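PDB 2E4T: endoglucanase from Clostridium thermocellum, which hydrolyses internal beta-1,4-glucosidic bonds of cellulose and xyloglucan, this chain being the family 44 glycoside hydrolase part of a longer multidomain protein. Local coordinates for residues A[8-13]-A[425-430]; A[66-71]-A[114-119]; A[254-259]-A[333-338]; A[359-364]-A[389-394]. One frame throughout, in Å; residues are numbered along the deposited sequence.

Overall arrangement
The enzyme joins an eight-stranded TIM-like barrel to a beta-domain. Contact 4 lies nearest the centre of the chain, where neighbouring barrel strands 354-360 and 388-391 end; it combines aromatic packing with a single cross-segment backbone bond. Contact 3, also largely buried but on the outer layer of the barrel, pairs oblique aromatic packing with an arginine-aspartate salt bridge and joins loops that lead into helices. Contacts 1 and 2 are only partly buried and sit on opposite sides of the chain's centre, their own centres about 53 Å apart. Contact 1 is strand pairing in the beta-domain, finished by a surface salt bridge, whereas contact 2 relies on serine hydroxyls and a water between two small sheets.

Contact 1: residues A[8-13]-A[425-430]; sequences KVVDIR and ETSDIE
Glu425 and Arg13 form the regular end of this antiparallel strand pair, which joins strands 420-426 and 8-22 in the nine-stranded sheet of the beta-domain. Glu425 N donates to Arg13 O at 2.9 Å, and Arg13 N returns the bond to Glu425 O; the carboxylate of Glu425 turns to Lys423 instead. Thr426 faces Ile12 as a non-hydrogen-bonded pair, its methyl end packing against Ile12 CD1, with Thr426 CB 3.6 Å from that atom. At Ser427 the chain leaves the strand, yet it still grips Asp11 twice. Ser427 N donates to Asp11 O at 2.9 Å, lying nearly in line with the C=O, though the N-H itself is bent off the line (143°). Its OG, held between the backbone N and the carbonyl carbon (chi1 64°), accepts from Asp11 N at 2.9 Å, a role that a strand carbonyl would otherwise fill. Asp428 then sends OD2 across to Lys8, whose side chain meets it at about a right angle: NZ lies 2.6 Å from Asp428 OD2, on the lone pair away from OD1. The other oxygen closes an Asx turn, Asp428 OD1 accepting from Glu430 N at 2.9 Å and also from Val431 N.

Contact 2: residues A[66-71]-A[114-119]; sequences HYSDTY and YVSADG
Ser68 presses its CB against the backbone of Asp118, with Ser68 CB 3.2 Å from Asp118 O, while its hydroxyl reaches the facing serine. Ser68 OG and Ser116 OG are 2.9 Å apart in a hydrogen bond that either could donate. Both hydroxyls lie beside their own backbone N, anti to the carbonyl carbon (chi1 -80° for Ser68). A water 2.7 Å from Ser68 OG adds a second bond and donates weakly to Asp118 OD1, and Asn59 ND2 supplies a third partner, so this buried oxygen is well satisfied. The main anchor of the Asp118 carboxylate is Arg133, through OD2. Further along, the backbones touch directly, Asp69 CA being 3.8 Å from Gly119 CA. Asp69 itself turns away, forming an Asx turn to Tyr71 N and a salt bridge with Arg47. The Ser116 side chain is about 12 Å from the bound calcium ion. The contact thus brings together two small sheets of the family 44 region: strand 67-69, flanked by 58-59 and 121-122, and strand 114-116, which pairs with 134-138.

Contact 3: residues A[254-259]-A[333-338]; sequences YRWFID and KDFLPI
Arg255, Trp256 and Phe335 make a mixed aromatic and ionic contact on the helical layer of the barrel, between the lead-in to helix 257-272 and the turn before helix 338-349. Phe335 slides between its partners. Its CE1 lies over one face of the Arg255 guanidinium, 3.5 Å from NH1, with the two planes only 16° apart. Its CD1 sits over the rim of the Trp256 face, 3.4 Å from CE3, the ring planes oblique at 37°. Ile258 CB covers the other face of that indole, and Ile338 CD1 meets its edge 4.0 Å from CH2. With NE turned aside by the bend at chi3 (75°), Arg255 brings NH1 to Asp334 O at 2.9 Å. NH1 also makes a salt bridge to Asp334 OD2, approached from above the carboxylate plane; Asp334 is modelled in two conformers and the bridge is described for one, so its permanence is doubtful. Beyond the pair, Trp256 NE1 bonds to Ser345 and Arg255 NH2 to Asn341, both on helix 338-349, while helix 235-240 packs on Trp256 and Ile338 through Tyr238.

Contact 4: residues A[359-364]-A[389-394]; sequences EYDYGG and ATFWGD
Tyr360 and Phe391 meet at the ends of adjacent parallel barrel strands, 354-360 and 388-391, joined by helix 368-384 in a beta-alpha-beta crossover. The edge of Phe391 is directed at the face of Tyr360 (planes at 67°), and Phe391 CA lies 3.9 Å from the Tyr360 ring centroid in a CH-pi contact. Tyr360 OH continues to Gln374 of the crossover helix. Trp392 N donates straight to Tyr360 O at 3.0 Å. Next to it Glu359 runs alongside Trp392, pointing the same way, its CD 3.7 Å from CE3. A water donates to both Asp361 OD2, at 2.7 Å, and Trp392 O, while Asp361 OD1 closes an Asx turn to Gly363 N. This end of the seventh strand is where related hydrolase barrels keep an active-site carboxylate, and a glycerol near Trp392, probably from the crystallisation liquor, is consistent with a pocket here. Tyr285 on OE1 and Arg42 on OE2 hold the Glu359 carboxylate by both oxygens, so its rotation is probably fixed, with the indole at its flank.

Contact 1: residues A[8-13]-A[425-430]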
loop_
_atom_site.group_PDB
_atom_site.type_symbol
_atom_site.label_atom_id
_atom_site.label_comp_id
_atom_site.label_asym_id
_atom_site.label_seq_id
_atom_site.Cartn_x
_atom_site.Cartn_y
_atom_site.Cartn_z
ATOM N N LYS A 8 21.865 -16.523 -22.541
ATOM C CA LYS A 8 21.381 -15.147 -22.391
ATOM C C LYS A 8 22.298 -14.450 -21.418
ATOM O O LYS A 8 22.476 -14.933 -20.298
ATOM C CB LYS A 8 19.938 -15.192 -21.877
ATOM C CG LYS A 8 19.312 -13.822 -21.616
ATOM C CD LYS A 8 19.292 -12.926 -22.851
ATOM C CE LYS A 8 18.605 -11.615 -22.554
ATOM N NZ LYS A 8 18.671 -10.648 -23.659
ATOM N N VAL A 9 22.820 -13.305 -21.854
ATOM C CA VAL A 9 23.846 -12.540 -21.103
ATOM C C VAL A 9 23.397 -11.092 -20.933
ATOM O O VAL A 9 22.998 -10.434 -21.892
ATOM C CB VAL A 9 25.190 -12.553 -21.847
ATOM C CG1 VAL A 9 26.184 -11.784 -21.049
ATOM C CG2 VAL A 9 25.701 -13.991 -21.985
ATOM N N VAL A 10 23.403 -10.614 -19.696
ATOM C CA VAL A 10 22.882 -9.308 -19.330
ATOM C C VAL A 10 23.931 -8.582 -18.504
ATOM O O VAL A 10 24.508 -9.186 -17.609
ATOM C CB VAL A 10 21.578 -9.484 -18.520
ATOM C CG1 VAL A 10 21.072 -8.144 -17.959
ATOM C CG2 VAL A 10 20.533 -10.184 -19.386
ATOM N N ASP A 11 24.153 -7.298 -18.822
ATOM C CA ASP A 11 25.083 -6.499 -18.058
ATOM C C ASP A 11 24.334 -5.698 -16.981
ATOM O O ASP A 11 23.299 -5.080 -17.274
ATOM C CB ASP A 11 25.782 -5.505 -18.964
ATOM C CG ASP A 11 26.653 -6.191 -20.002
ATOM O OD1 ASP A 11 27.218 -7.254 -19.703
ATOM O OD2 ASP A 11 26.769 -5.705 -21.130
ATOM N N ILE A 12 24.868 -5.704 -15.762
ATOM C CA ILE A 12 24.334 -4.924 -14.651
ATOM C C ILE A 12 25.454 -3.943 -14.239
ATOM O O ILE A 12 26.566 -4.368 -13.926
ATOM C CB ILE A 12 23.941 -5.789 -13.458
ATOM C CG1 ILE A 12 22.998 -6.972 -13.772
ATOM C CG2 ILE A 12 23.398 -4.899 -12.326
ATOM C CD1 ILE A 12 21.639 -6.577 -14.216
ATOM N N ARG A 13 25.129 -2.640 -14.231
ATOM C CA ARG A 13 26.118 -1.619 -13.910
ATOM C C ARG A 13 25.601 -0.832 -12.701
ATOM O O ARG A 13 24.517 -0.246 -12.765
ATOM C CB ARG A 13 26.315 -0.676 -15.086
ATOM C CG ARG A 13 26.789 -1.456 -16.324
ATOM C CD ARG A 13 27.137 -0.574 -17.503
ATOM N NE ARG A 13 27.867 0.646 -17.147
ATOM C CZ ARG A 13 29.192 0.749 -17.000
ATOM N NH1 ARG A 13 29.998 -0.305 -17.156
ATOM N NH2 ARG A 13 29.718 1.929 -16.683
ATOM N N GLU A 425 21.662 -0.303 -13.150
ATOM C CA GLU A 425 21.060 -0.393 -14.473
ATOM C C GLU A 425 21.247 -1.790 -15.026
ATOM O O GLU A 425 22.328 -2.344 -14.890
ATOM C CB GLU A 425 21.677 0.653 -15.406
ATOM C CG GLU A 425 21.646 2.108 -14.888
ATOM C CD GLU A 425 20.283 2.653 -14.628
ATOM O OE1 GLU A 425 19.283 2.159 -15.192
ATOM O OE2 GLU A 425 20.178 3.632 -13.837
ATOM N N THR A 426 20.225 -2.333 -15.670
ATOM C CA THR A 426 20.289 -3.619 -16.384
ATOM C C THR A 426 20.225 -3.331 -17.881
ATOM O O THR A 426 19.428 -2.451 -18.315
ATOM C CB THR A 426 19.187 -4.595 -15.984
ATOM O OG1 THR A 426 17.818 -4.124 -16.046
ATOM C CG2 THR A 426 19.401 -5.778 -16.759
ATOM N N SER A 427 20.956 -4.123 -18.701
ATOM C CA SER A 427 20.894 -3.997 -20.161
ATOM C C SER A 427 19.649 -4.671 -20.735
ATOM O O SER A 427 19.417 -4.565 -21.947
ATOM C CB SER A 427 22.152 -4.590 -20.808
ATOM O OG SER A 427 22.231 -5.973 -20.556
ATOM N N ASP A 428 18.836 -5.351 -19.927
ATOM C CA ASP A 428 17.643 -6.029 -20.478
ATOM C C ASP A 428 16.544 -6.005 -19.418
ATOM O O ASP A 428 16.479 -6.861 -18.525
ATOM C CB ASP A 428 17.947 -7.442 -20.929
ATOM C CG ASP A 428 16.749 -8.095 -21.630
ATOM O OD1 ASP A 428 15.594 -7.687 -21.378
ATOM O OD2 ASP A 428 16.967 -9.037 -22.436
ATOM N N ILE A 429 15.667 -5.011 -19.524
ATOM C CA ILE A 429 14.604 -4.806 -18.560
ATOM C C ILE A 429 13.447 -5.762 -18.722
ATOM O O ILE A 429 12.550 -5.763 -17.850
ATOM C CB ILE A 429 14.082 -3.331 -18.599
ATOM C CG1 ILE A 429 13.338 -3.027 -19.895
ATOM C CG2 ILE A 429 15.191 -2.347 -18.292
ATOM C CD1 ILE A 429 12.780 -1.599 -19.995
ATOM N N GLU A 430 13.417 -6.533 -19.813
ATOM C CA GLU A 430 12.379 -7.534 -20.021
ATOM C C GLU A 430 12.730 -8.851 -19.313
ATOM O O GLU A 430 11.911 -9.429 -18.611
ATOM C CB GLU A 430 12.192 -7.759 -21.512
ATOM C CG GLU A 430 11.059 -8.699 -21.795
ATOM C CD GLU A 430 10.953 -9.041 -23.254
ATOM O OE1 GLU A 430 12.003 -9.170 -23.945
ATOM O OE2 GLU A 430 9.812 -9.163 -23.740
#

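Contact 2: residues A[66-71]-A[114-119]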
loop_
_atom_site.group_PDB
_atom_site.type_symbol
_atom_site.label_atom_id
_atom_site.label_comp_id
_atom_site.label_asym_id
_atom_site.label_seq_id
_atom_site.Cartn_x
_atom_site.Cartn_y
_atom_site.Cartn_z
ATOM N N HIS A 66 -25.351 -6.624 3.591
ATOM C CA HIS A 66 -25.478 -5.421 4.407
ATOM C C HIS A 66 -25.636 -5.774 5.884
ATOM O O HIS A 66 -26.309 -5.058 6.655
ATOM C CB HIS A 66 -26.571 -4.470 3.925
ATOM C CG HIS A 66 -26.508 -4.305 2.459
ATOM N ND1 HIS A 66 -25.574 -3.478 1.849
ATOM C CD2 HIS A 66 -27.242 -4.909 1.478
ATOM C CE1 HIS A 66 -25.732 -3.636 0.540
ATOM N NE2 HIS A 66 -26.735 -4.477 0.291
ATOM N N TYR A 67 -24.941 -6.816 6.346
ATOM C CA TYR A 67 -25.007 -7.222 7.751
ATOM C C TYR A 67 -24.200 -6.290 8.651
ATOM O O TYR A 67 -23.001 -6.065 8.382
ATOM C CB TYR A 67 -24.425 -8.628 7.987
ATOM C CG TYR A 67 -25.428 -9.749 7.906
ATOM C CD1 TYR A 67 -26.409 -9.826 6.894
ATOM C CD2 TYR A 67 -25.421 -10.755 8.829
ATOM C CE1 TYR A 67 -27.271 -10.923 6.815
ATOM C CE2 TYR A 67 -26.315 -11.841 8.775
ATOM C CZ TYR A 67 -27.260 -11.898 7.773
ATOM O OH TYR A 67 -28.127 -12.960 7.656
ATOM N N SER A 68 -24.814 -5.848 9.746
ATOM C CA SER A 68 -24.081 -5.256 10.861
ATOM C C SER A 68 -23.846 -6.341 11.899
ATOM O O SER A 68 -24.796 -7.031 12.312
ATOM C CB SER A 68 -24.881 -4.151 11.527
ATOM O OG SER A 68 -24.759 -2.933 10.757
ATOM N N ASP A 69 -22.579 -6.516 12.326
ATOM C CA ASP A 69 -22.257 -7.642 13.184
ATOM C C ASP A 69 -20.882 -7.415 13.837
ATOM O O ASP A 69 -20.314 -6.303 13.798
ATOM C CB ASP A 69 -22.262 -8.914 12.323
ATOM C CG ASP A 69 -21.199 -8.829 11.200
ATOM O OD1 ASP A 69 -20.211 -8.148 11.385
ATOM O OD2 ASP A 69 -21.393 -9.390 10.086
ATOM N N THR A 70 -20.414 -8.454 14.531
ATOM C CA THR A 70 -19.154 -8.437 15.266
ATOM C C THR A 70 -17.966 -8.970 14.421
ATOM O O THR A 70 -16.917 -9.296 14.997
ATOM C CB THR A 70 -19.267 -9.293 16.537
ATOM O OG1 THR A 70 -19.772 -10.602 16.172
ATOM C CG2 THR A 70 -20.246 -8.680 17.523
ATOM N N TYR A 71 -18.083 -8.962 13.092
ATOM C CA TYR A 71 -17.023 -9.539 12.262
ATOM C C TYR A 71 -15.645 -9.012 12.591
ATOM O O TYR A 71 -14.670 -9.788 12.627
ATOM C CB TYR A 71 -17.330 -9.282 10.773
ATOM C CG TYR A 71 -16.188 -9.710 9.853
ATOM C CD1 TYR A 71 -16.038 -11.044 9.492
ATOM C CD2 TYR A 71 -15.233 -8.813 9.401
ATOM C CE1 TYR A 71 -14.955 -11.446 8.686
ATOM C CE2 TYR A 71 -14.172 -9.189 8.567
ATOM C CZ TYR A 71 -14.062 -10.487 8.190
ATOM O OH TYR A 71 -13.026 -10.896 7.373
ATOM N N TYR A 114 -22.013 7.537 8.252
ATOM C CA TYR A 114 -22.692 6.807 9.326
ATOM C C TYR A 114 -21.885 5.536 9.628
ATOM O O TYR A 114 -21.150 5.024 8.745
ATOM C CB TYR A 114 -24.105 6.384 8.884
ATOM C CG TYR A 114 -25.012 7.566 8.642
ATOM C CD1 TYR A 114 -25.836 8.054 9.668
ATOM C CD2 TYR A 114 -25.051 8.225 7.415
ATOM C CE1 TYR A 114 -26.641 9.167 9.463
ATOM C CE2 TYR A 114 -25.831 9.359 7.202
ATOM C CZ TYR A 114 -26.629 9.809 8.257
ATOM O OH TYR A 114 -27.419 10.930 8.039
ATOM N N VAL A 115 -22.096 5.017 10.823
ATOM C CA VAL A 115 -21.448 3.776 11.254
ATOM C C VAL A 115 -22.506 2.894 11.957
ATOM O O VAL A 115 -23.549 3.394 12.458
ATOM C CB VAL A 115 -20.241 4.029 12.216
ATOM C CG1 VAL A 115 -19.143 4.749 11.428
ATOM C CG2 VAL A 115 -20.654 4.803 13.442
ATOM N N SER A 116 -22.241 1.596 12.000
ATOM C CA SER A 116 -23.225 0.666 12.560
ATOM C C SER A 116 -23.599 1.022 14.002
ATOM O O SER A 116 -22.723 1.171 14.886
ATOM C CB SER A 116 -22.609 -0.741 12.614
ATOM O OG SER A 116 -22.443 -1.257 11.300
ATOM N N ALA A 117 -24.911 1.067 14.276
ATOM C CA ALA A 117 -25.389 1.269 15.638
ATOM C C ALA A 117 -25.403 -0.007 16.464
ATOM O O ALA A 117 -25.503 0.076 17.697
ATOM C CB ALA A 117 -26.808 1.834 15.612
ATOM N N ASP A 118 -25.406 -1.162 15.798
ATOM C CA ASP A 118 -25.714 -2.429 16.442
ATOM C C ASP A 118 -24.995 -3.532 15.664
ATOM O O ASP A 118 -24.377 -3.296 14.619
ATOM C CB ASP A 118 -27.238 -2.656 16.508
ATOM C CG ASP A 118 -27.842 -2.683 15.100
ATOM O OD1 ASP A 118 -27.456 -3.561 14.304
ATOM O OD2 ASP A 118 -28.703 -1.785 14.793
ATOM N N GLY A 119 -25.107 -4.744 16.205
ATOM C CA GLY A 119 -24.622 -5.948 15.554
ATOM C C GLY A 119 -25.755 -6.912 15.241
ATOM O O GLY A 119 -25.598 -8.126 15.343
HETATM O O HOH W 1 -26.288 -1.554 12.448
#

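Contact 3: residues A[254-259]-A[333-338]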
loop_
_atom_site.group_PDB
_atom_site.type_symbol
_atom_site.label_atom_id
_atom_site.label_comp_id
_atom_site.label_asym_id
_atom_site.label_seq_id
_atom_site.Cartn_x
_atom_site.Cartn_y
_atom_site.Cartn_z
ATOM N N TYR A 254 -8.940 20.402 -15.383
ATOM C CA TYR A 254 -8.119 19.386 -14.738
ATOM C C TYR A 254 -8.019 18.159 -15.641
ATOM O O TYR A 254 -9.030 17.651 -16.151
ATOM C CB TYR A 254 -8.728 18.969 -13.405
ATOM C CG TYR A 254 -8.684 20.055 -12.364
ATOM C CD1 TYR A 254 -7.502 20.331 -11.664
ATOM C CD2 TYR A 254 -9.793 20.814 -12.063
ATOM C CE1 TYR A 254 -7.464 21.278 -10.660
ATOM C CE2 TYR A 254 -9.775 21.795 -11.101
ATOM C CZ TYR A 254 -8.633 22.013 -10.378
ATOM O OH TYR A 254 -8.644 22.973 -9.419
ATOM N N ARG A 255 -6.800 17.640 -15.767
ATOM C CA ARG A 255 -6.538 16.510 -16.609
ATOM C C ARG A 255 -7.211 15.226 -16.054
ATOM O O ARG A 255 -7.557 14.311 -16.829
ATOM C CB ARG A 255 -4.998 16.310 -16.754
ATOM C CG ARG A 255 -4.570 15.428 -17.913
ATOM C CD ARG A 255 -3.083 15.489 -18.097
ATOM N NE ARG A 255 -2.312 14.730 -17.082
ATOM C CZ ARG A 255 -1.724 13.555 -17.239
ATOM N NH1 ARG A 255 -1.858 12.851 -18.367
ATOM N NH2 ARG A 255 -0.958 13.089 -16.258
ATOM N N TRP A 256 -7.267 15.123 -14.731
ATOM C CA TRP A 256 -7.881 13.984 -14.042
ATOM C C TRP A 256 -8.213 14.403 -12.625
ATOM O O TRP A 256 -7.700 15.443 -12.108
ATOM C CB TRP A 256 -7.059 12.701 -14.081
ATOM C CG TRP A 256 -5.663 12.699 -13.553
ATOM C CD1 TRP A 256 -4.814 13.771 -13.288
ATOM C CD2 TRP A 256 -4.878 11.518 -13.318
ATOM N NE1 TRP A 256 -3.563 13.304 -12.923
ATOM C CE2 TRP A 256 -3.584 11.939 -12.923
ATOM C CE3 TRP A 256 -5.160 10.151 -13.422
ATOM C CZ2 TRP A 256 -2.574 11.028 -12.648
ATOM C CZ3 TRP A 256 -4.158 9.255 -13.157
ATOM C CH2 TRP A 256 -2.874 9.693 -12.769
ATOM N N PHE A 257 -9.041 13.605 -11.966
ATOM C CA PHE A 257 -9.457 13.846 -10.592
ATOM C C PHE A 257 -8.262 13.920 -9.648
ATOM O O PHE A 257 -8.296 14.738 -8.695
ATOM C CB PHE A 257 -10.494 12.815 -10.125
ATOM C CG PHE A 257 -10.869 13.029 -8.703
ATOM C CD1 PHE A 257 -11.749 14.028 -8.332
ATOM C CD2 PHE A 257 -10.302 12.224 -7.710
ATOM C CE1 PHE A 257 -12.021 14.288 -6.986
ATOM C CE2 PHE A 257 -10.571 12.468 -6.366
ATOM C CZ PHE A 257 -11.437 13.501 -5.995
ATOM N N ILE A 258 -7.201 13.139 -9.871
ATOM C CA ILE A 258 -6.019 13.265 -9.002
ATOM C C ILE A 258 -5.569 14.703 -8.883
ATOM O O ILE A 258 -5.250 15.191 -7.778
ATOM C CB ILE A 258 -4.867 12.421 -9.621
ATOM C CG1 ILE A 258 -5.201 10.912 -9.626
ATOM C CG2 ILE A 258 -3.549 12.714 -8.928
ATOM C CD1 ILE A 258 -5.343 10.280 -8.258
ATOM N N ASP A 259 -5.517 15.441 -10.019
ATOM C CA ASP A 259 -5.054 16.844 -9.964
ATOM C C ASP A 259 -6.008 17.727 -9.193
ATOM O O ASP A 259 -5.578 18.627 -8.448
ATOM C CB ASP A 259 -4.924 17.392 -11.387
ATOM C CG ASP A 259 -3.747 16.779 -12.151
ATOM O OD1 ASP A 259 -2.849 16.200 -11.516
ATOM O OD2 ASP A 259 -3.739 16.961 -13.406
ATOM N N LYS A 333 -3.015 5.659 -22.297
ATOM C CA LYS A 333 -1.570 5.833 -22.428
ATOM C C LYS A 333 -1.083 7.171 -21.899
ATOM O O LYS A 333 0.073 7.274 -21.442
ATOM C CB LYS A 333 -1.137 5.686 -23.891
ATOM C CG LYS A 333 -1.262 4.239 -24.399
ATOM C CD LYS A 333 -0.911 4.193 -25.883
ATOM C CE LYS A 333 -0.880 2.744 -26.423
ATOM N NZ LYS A 333 -2.176 2.157 -26.395
ATOM N N ASP A 334 -1.911 8.214 -21.959
ATOM C CA ASP A 334 -1.516 9.515 -21.469
ATOM C C ASP A 334 -1.246 9.550 -19.973
ATOM O O ASP A 334 -0.643 10.511 -19.488
ATOM C CB ASP A 334 -2.572 10.554 -21.820
ATOM C CG ASP A 334 -2.147 11.973 -21.512
ATOM O OD1 ASP A 334 -1.080 12.388 -22.008
ATOM O OD2 ASP A 334 -2.914 12.725 -20.850
ATOM N N PHE A 335 -1.679 8.502 -19.247
ATOM C CA PHE A 335 -1.517 8.449 -17.787
ATOM C C PHE A 335 -0.517 7.375 -17.350
ATOM O O PHE A 335 -0.393 7.115 -16.148
ATOM C CB PHE A 335 -2.874 8.216 -17.118
ATOM C CG PHE A 335 -3.842 9.335 -17.375
ATOM C CD1 PHE A 335 -3.827 10.476 -16.563
ATOM C CD2 PHE A 335 -4.779 9.252 -18.409
ATOM C CE1 PHE A 335 -4.701 11.492 -16.807
ATOM C CE2 PHE A 335 -5.694 10.290 -18.629
ATOM C CZ PHE A 335 -5.652 11.398 -17.827
ATOM N N LEU A 336 0.175 6.747 -18.328
ATOM C CA LEU A 336 1.156 5.693 -18.042
ATOM C C LEU A 336 2.542 6.220 -18.401
ATOM O O LEU A 336 2.695 7.000 -19.356
ATOM C CB LEU A 336 0.855 4.449 -18.841
ATOM C CG LEU A 336 -0.492 3.822 -18.548
ATOM C CD1 LEU A 336 -0.678 2.556 -19.420
ATOM C CD2 LEU A 336 -0.646 3.495 -17.033
ATOM N N PRO A 337 3.589 5.790 -17.673
ATOM C CA PRO A 337 3.549 4.849 -16.555
ATOM C C PRO A 337 2.923 5.503 -15.331
ATOM O O PRO A 337 2.987 6.737 -15.139
ATOM C CB PRO A 337 5.017 4.509 -16.318
ATOM C CG PRO A 337 5.782 5.744 -16.832
ATOM C CD PRO A 337 4.966 6.228 -18.005
ATOM N N ILE A 338 2.267 4.709 -14.469
ATOM C CA ILE A 338 1.371 5.318 -13.490
ATOM C C ILE A 338 2.104 6.019 -12.358
ATOM O O ILE A 338 1.654 7.103 -11.951
ATOM C CB ILE A 338 0.315 4.286 -12.980
ATOM C CG1 ILE A 338 -0.794 4.979 -12.184
ATOM C CG2 ILE A 338 0.914 3.143 -12.210
ATOM C CD1 ILE A 338 -1.656 5.938 -12.990
#

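Contact 4: residues A[359-364]-A[389-394]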
loop_
_atom_site.group_PDB
_atom_site.type_symbol
_atom_site.label_atom_id
_atom_site.label_comp_id
_atom_site.label_asym_id
_atom_site.label_seq_id
_atom_site.Cartn_x
_atom_site.Cartn_y
_atom_site.Cartn_z
ATOM N N GLU A 359 -3.575 -0.647 -1.286
ATOM C CA GLU A 359 -3.972 -2.000 -1.629
ATOM C C GLU A 359 -3.378 -2.277 -3.006
ATOM O O GLU A 359 -3.418 -1.403 -3.898
ATOM C CB GLU A 359 -5.481 -2.235 -1.733
ATOM C CG GLU A 359 -6.209 -2.024 -0.429
ATOM C CD GLU A 359 -7.702 -2.286 -0.472
ATOM O OE1 GLU A 359 -8.182 -3.007 -1.394
ATOM O OE2 GLU A 359 -8.402 -1.807 0.471
ATOM N N TYR A 360 -2.887 -3.494 -3.212
ATOM C CA TYR A 360 -2.453 -3.975 -4.500
ATOM C C TYR A 360 -2.295 -5.500 -4.349
ATOM O O TYR A 360 -2.161 -6.036 -3.227
ATOM C CB TYR A 360 -1.113 -3.348 -4.958
ATOM C CG TYR A 360 0.070 -3.711 -4.068
ATOM C CD1 TYR A 360 0.856 -4.809 -4.385
ATOM C CD2 TYR A 360 0.359 -3.000 -2.920
ATOM C CE1 TYR A 360 1.901 -5.220 -3.594
ATOM C CE2 TYR A 360 1.431 -3.380 -2.094
ATOM C CZ TYR A 360 2.177 -4.496 -2.432
ATOM O OH TYR A 360 3.212 -4.948 -1.653
ATOM N N ASP A 361 -2.270 -6.192 -5.499
ATOM C CA ASP A 361 -2.042 -7.651 -5.562
ATOM C C ASP A 361 -1.788 -7.962 -7.012
ATOM O O ASP A 361 -2.657 -7.730 -7.854
ATOM C CB ASP A 361 -3.270 -8.379 -5.043
ATOM C CG ASP A 361 -3.199 -9.903 -5.194
ATOM O OD1 ASP A 361 -2.103 -10.445 -5.419
ATOM O OD2 ASP A 361 -4.285 -10.564 -5.020
ATOM N N TYR A 362 -0.576 -8.501 -7.310
ATOM C CA TYR A 362 -0.221 -8.890 -8.666
ATOM C C TYR A 362 -0.646 -10.332 -9.005
ATOM O O TYR A 362 -0.394 -10.789 -10.136
ATOM C CB TYR A 362 1.274 -8.637 -8.923
ATOM C CG TYR A 362 1.524 -7.188 -9.263
ATOM C CD1 TYR A 362 1.320 -6.169 -8.305
ATOM C CD2 TYR A 362 1.865 -6.811 -10.558
ATOM C CE1 TYR A 362 1.393 -4.825 -8.645
ATOM C CE2 TYR A 362 1.975 -5.482 -10.908
ATOM C CZ TYR A 362 1.698 -4.485 -9.966
ATOM O OH TYR A 362 1.750 -3.140 -10.254
ATOM N N GLY A 363 -1.318 -10.981 -8.066
ATOM C CA GLY A 363 -1.806 -12.325 -8.332
ATOM C C GLY A 363 -0.705 -13.357 -8.240
ATOM O O GLY A 363 0.452 -13.099 -7.902
ATOM N N GLY A 364 -1.103 -14.621 -8.550
ATOM C CA GLY A 364 -0.124 -15.679 -8.545
ATOM C C GLY A 364 0.616 -15.830 -7.221
ATOM O O GLY A 364 1.771 -16.213 -7.199
ATOM N N ALA A 389 3.304 1.240 1.392
ATOM C CA ALA A 389 2.498 0.343 0.564
ATOM C C ALA A 389 2.102 -0.827 1.444
ATOM O O ALA A 389 2.856 -1.275 2.303
ATOM C CB ALA A 389 3.259 -0.091 -0.691
ATOM N N THR A 390 0.884 -1.327 1.157
ATOM C CA THR A 390 0.326 -2.435 1.924
ATOM C C THR A 390 -0.388 -3.409 0.975
ATOM O O THR A 390 -1.429 -3.075 0.390
ATOM C CB THR A 390 -0.611 -1.915 3.091
ATOM O OG1 THR A 390 -1.440 -0.856 2.633
ATOM C CG2 THR A 390 0.198 -1.372 4.239
ATOM N N PHE A 391 0.201 -4.601 0.838
ATOM C CA PHE A 391 -0.386 -5.667 0.028
ATOM C C PHE A 391 -1.757 -6.055 0.591
ATOM O O PHE A 391 -1.949 -6.084 1.830
ATOM C CB PHE A 391 0.567 -6.875 0.111
ATOM C CG PHE A 391 0.033 -8.143 -0.519
ATOM C CD1 PHE A 391 -0.100 -8.279 -1.900
ATOM C CD2 PHE A 391 -0.339 -9.216 0.293
ATOM C CE1 PHE A 391 -0.614 -9.443 -2.450
ATOM C CE2 PHE A 391 -0.830 -10.385 -0.252
ATOM C CZ PHE A 391 -0.972 -10.492 -1.611
ATOM N N TRP A 392 -2.712 -6.393 -0.282
ATOM C CA TRP A 392 -3.993 -6.928 0.127
ATOM C C TRP A 392 -4.079 -8.392 -0.302
ATOM O O TRP A 392 -4.035 -8.675 -1.503
ATOM C CB TRP A 392 -5.173 -6.128 -0.454
ATOM C CG TRP A 392 -6.494 -6.634 0.086
ATOM C CD1 TRP A 392 -7.179 -7.751 -0.292
ATOM C CD2 TRP A 392 -7.251 -6.073 1.191
ATOM N NE1 TRP A 392 -8.313 -7.940 0.502
ATOM C CE2 TRP A 392 -8.365 -6.923 1.420
ATOM C CE3 TRP A 392 -7.090 -4.952 2.000
ATOM C CZ2 TRP A 392 -9.291 -6.671 2.459
ATOM C CZ3 TRP A 392 -8.026 -4.710 3.034
ATOM C CH2 TRP A 392 -9.116 -5.557 3.234
ATOM N N GLY A 393 -4.165 -9.270 0.695
ATOM C CA GLY A 393 -4.239 -10.699 0.443
ATOM C C GLY A 393 -3.778 -11.447 1.663
ATOM O O GLY A 393 -3.125 -10.899 2.550
ATOM N N ASP A 394 -4.116 -12.740 1.716
ATOM C CA ASP A 394 -3.928 -13.516 2.940
ATOM C C ASP A 394 -2.616 -14.320 2.960
ATOM O O ASP A 394 -1.791 -14.276 2.030
ATOM C CB ASP A 394 -5.166 -14.363 3.240
ATOM C CG ASP A 394 -5.338 -15.521 2.330
ATOM O OD1 ASP A 394 -4.338 -15.970 1.691
ATOM O OD2 ASP A 394 -6.493 -16.044 2.276
HETATM O O HOH W 2 -6.043 -9.458 -3.228
#